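Local coordinates for protein extracellular sialidase/neuraminidase, putative (Aspergillus fumigatus, PDB 2XZI) that is a KDNase, a sialidase-family hydrolase that probably releases terminal deaminated sialic acid (KDN) from glycoconjugates, at residues 116-122 and 151-157. Coordinates in Å, arbitrary orientation, origin at the centre of the assembly. Numbering follows the deposited sequence.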
loop_
_atom_site.group_PDB
_atom_site.type_symbol
_atom_site.label_atom_id
_atom_site.label_comp_id
_atom_site.label_asym_id
_atom_site.label_seq_id
_atom_site.Cartn_x
_atom_site.Cartn_y
_atom_site.Cartn_z
ATOM N N TYR A 116 5.428 -3.370 -12.493
ATOM C CA TYR A 116 5.572 -1.949 -12.479
ATOM C C TYR A 116 5.499 -1.447 -11.049
ATOM O O TYR A 116 4.686 -1.920 -10.263
ATOM C CB TYR A 116 4.449 -1.317 -13.282
ATOM C CG TYR A 116 4.556 -1.375 -14.789
ATOM C CD1 TYR A 116 5.565 -0.680 -15.461
ATOM C CD2 TYR A 116 3.598 -2.052 -15.533
ATOM C CE1 TYR A 116 5.627 -0.694 -16.858
ATOM C CE2 TYR A 116 3.654 -2.070 -16.916
ATOM C CZ TYR A 116 4.671 -1.387 -17.554
ATOM O OH TYR A 116 4.721 -1.363 -18.938
ATOM N N LEU A 117 6.354 -0.482 -10.716
ATOM C CA LEU A 117 6.300 0.155 -9.409
ATOM C C LEU A 117 6.309 1.676 -9.587
ATOM O O LEU A 117 7.322 2.277 -9.959
ATOM C CB LEU A 117 7.435 -0.337 -8.498
ATOM C CG LEU A 117 7.551 0.310 -7.120
ATOM C CD1 LEU A 117 6.483 -0.208 -6.207
ATOM C CD2 LEU A 117 8.904 -0.039 -6.551
ATOM N N PHE A 118 5.154 2.282 -9.348
ATOM C CA PHE A 118 5.080 3.736 -9.281
ATOM C C PHE A 118 5.505 4.218 -7.901
ATOM O O PHE A 118 5.252 3.553 -6.907
ATOM C CB PHE A 118 3.656 4.216 -9.588
ATOM C CG PHE A 118 3.258 4.078 -11.038
ATOM C CD1 PHE A 118 2.695 2.889 -11.528
ATOM C CD2 PHE A 118 3.462 5.147 -11.925
ATOM C CE1 PHE A 118 2.349 2.766 -12.892
ATOM C CE2 PHE A 118 3.116 5.024 -13.288
ATOM C CZ PHE A 118 2.554 3.830 -13.754
ATOM N N LEU A 119 6.162 5.377 -7.860
ATOM C CA LEU A 119 6.723 5.921 -6.622
ATOM C C LEU A 119 6.600 7.430 -6.640
ATOM O O LEU A 119 6.562 8.017 -7.718
ATOM C CB LEU A 119 8.230 5.621 -6.510
ATOM C CG LEU A 119 8.724 4.193 -6.575
ATOM C CD1 LEU A 119 10.242 4.140 -6.754
ATOM C CD2 LEU A 119 8.324 3.471 -5.313
ATOM N N SER A 120 6.573 8.038 -5.458
ATOM C CA SER A 120 6.695 9.477 -5.296
ATOM C C SER A 120 8.109 9.816 -4.804
ATOM O O SER A 120 8.771 8.991 -4.149
ATOM C CB SER A 120 5.660 9.970 -4.279
ATOM O OG SER A 120 4.322 9.753 -4.730
ATOM N N TRP A 121 8.573 11.022 -5.148
ATOM C CA TRP A 121 9.863 11.521 -4.691
ATOM C C TRP A 121 9.707 12.976 -4.293
ATOM O O TRP A 121 8.915 13.711 -4.907
ATOM C CB TRP A 121 10.873 11.429 -5.838
ATOM C CG TRP A 121 12.205 12.008 -5.531
ATOM C CD1 TRP A 121 13.260 11.336 -4.999
ATOM C CD2 TRP A 121 12.650 13.359 -5.755
ATOM N NE1 TRP A 121 14.332 12.175 -4.860
ATOM C CE2 TRP A 121 13.991 13.423 -5.313
ATOM C CE3 TRP A 121 12.043 14.526 -6.262
ATOM C CZ2 TRP A 121 14.750 14.610 -5.372
ATOM C CZ3 TRP A 121 12.804 15.712 -6.311
ATOM C CH2 TRP A 121 14.136 15.733 -5.867
ATOM N N ASN A 122 10.471 13.400 -3.296
ATOM C CA ASN A 122 10.745 14.825 -3.071
ATOM C C ASN A 122 12.184 15.007 -2.631
ATOM O O ASN A 122 12.840 14.055 -2.170
ATOM C CB ASN A 122 9.764 15.503 -2.083
ATOM C CG ASN A 122 9.696 14.809 -0.743
ATOM O OD1 ASN A 122 8.804 13.999 -0.496
ATOM N ND2 ASN A 122 10.655 15.114 0.136
ATOM N N ARG A 151 6.614 17.499 -5.594
ATOM C CA ARG A 151 6.604 16.043 -5.565
ATOM C C ARG A 151 6.620 15.499 -6.993
ATOM O O ARG A 151 5.814 15.914 -7.845
ATOM C CB ARG A 151 5.405 15.544 -4.767
ATOM C CG ARG A 151 5.540 15.830 -3.280
ATOM C CD ARG A 151 6.153 14.648 -2.547
ATOM N NE ARG A 151 5.147 13.601 -2.373
ATOM C CZ ARG A 151 5.351 12.450 -1.743
ATOM N NH1 ARG A 151 6.558 12.149 -1.267
ATOM N NH2 ARG A 151 4.343 11.601 -1.619
ATOM N N HIS A 152 7.547 14.581 -7.252
ATOM C CA HIS A 152 7.685 13.924 -8.567
ATOM C C HIS A 152 7.048 12.554 -8.541
ATOM O O HIS A 152 6.825 12.001 -7.473
ATOM C CB HIS A 152 9.164 13.790 -8.955
ATOM C CG HIS A 152 9.822 15.095 -9.269
ATOM N ND1 HIS A 152 10.504 15.311 -10.448
ATOM C CD2 HIS A 152 9.910 16.249 -8.564
ATOM C CE1 HIS A 152 10.966 16.548 -10.465
ATOM N NE2 HIS A 152 10.632 17.134 -9.331
ATOM N N LEU A 153 6.745 12.042 -9.727
ATOM C CA LEU A 153 6.196 10.719 -9.927
ATOM C C LEU A 153 7.176 9.950 -10.782
ATOM O O LEU A 153 7.507 10.367 -11.902
ATOM C CB LEU A 153 4.832 10.801 -10.630
ATOM C CG LEU A 153 4.183 9.444 -10.935
ATOM C CD1 LEU A 153 3.587 8.893 -9.656
ATOM C CD2 LEU A 153 3.114 9.585 -11.958
ATOM N N TYR A 154 7.667 8.845 -10.232
ATOM C CA TYR A 154 8.635 7.984 -10.881
ATOM C C TYR A 154 8.066 6.611 -11.182
ATOM O O TYR A 154 7.148 6.141 -10.502
ATOM C CB TYR A 154 9.831 7.840 -9.960
ATOM C CG TYR A 154 10.866 8.941 -10.110
ATOM C CD1 TYR A 154 10.789 10.127 -9.366
ATOM C CD2 TYR A 154 11.938 8.788 -10.981
ATOM C CE1 TYR A 154 11.768 11.113 -9.489
ATOM C CE2 TYR A 154 12.919 9.786 -11.102
ATOM C CZ TYR A 154 12.822 10.937 -10.373
ATOM O OH TYR A 154 13.802 11.906 -10.503
ATOM N N LEU A 155 8.639 5.959 -12.186
ATOM C CA LEU A 155 8.278 4.586 -12.518
ATOM C C LEU A 155 9.516 3.730 -12.693
ATOM O O LEU A 155 10.420 4.079 -13.453
ATOM C CB LEU A 155 7.432 4.550 -13.797
ATOM C CG LEU A 155 6.992 3.169 -14.281
ATOM C CD1 LEU A 155 6.017 2.484 -13.302
ATOM C CD2 LEU A 155 6.374 3.269 -15.681
ATOM N N THR A 156 9.548 2.611 -11.977
ATOM C CA THR A 156 10.545 1.571 -12.217
ATOM C C THR A 156 9.803 0.271 -12.515
ATOM O O THR A 156 8.593 0.147 -12.261
ATOM C CB THR A 156 11.515 1.440 -11.022
ATOM O OG1 THR A 156 12.401 0.330 -11.245
ATOM C CG2 THR A 156 10.763 1.216 -9.718
ATOM N N GLU A 157 10.504 -0.690 -13.102
ATOM C CA GLU A 157 9.899 -1.995 -13.318
ATOM C C GLU A 157 10.928 -3.099 -13.225
ATOM O O GLU A 157 12.132 -2.847 -13.296
ATOM C CB GLU A 157 9.119 -2.056 -14.638
ATOM C CG GLU A 157 9.967 -1.977 -15.894
ATOM C CD GLU A 157 10.443 -0.577 -16.212
ATOM O OE1 GLU A 157 9.638 0.372 -16.086
ATOM O OE2 GLU A 157 11.614 -0.425 -16.611
HETATM O O HOH W 1 4.085 11.616 -6.702
#
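Neighbouring strands in a propeller blade show how the two faces of an antiparallel ladder pack independently, here a methyl over rings on one and an aromatic cluster beside aliphatic contacts on the other. Strand 116-122 runs antiparallel to strand 152-157, axes 4.6 Å apart and 149° between their directions, joined by paired backbone hydrogen bonds at Leu117–Thr156, Leu119–Tyr154 and Trp121–His152. On the side of the sheet that carries Phe118, the methyl Leu155 CD1 is the bump: it sits almost centrally over the phenyl ring, 3.7 Å from Phe118 CE1 in a CH-pi contact, and also meets Tyr116 CD1 at 3.9 Å, so one methyl fills the hollow between two rings. On the opposite face, Trp121 points its edge at the face of His152, while Tyr154 turns its edge to the indole in an offset T-shaped pair. At the far end Arg151 folds back, its guanidinium face over Ser120 CB, Arg151 NH1 hydrogen-bonded to Asn122 OD1 (3.0 Å) and NE to Asp183 O; a cation-pi contact links it to Trp182 of the KDN pocket. These are the two middle strands of a four-stranded blade, between 101-109 and 169-170, with Leu117 and Leu119 against Leu70 of strand 68-74 and Leu153 against helix 172-175.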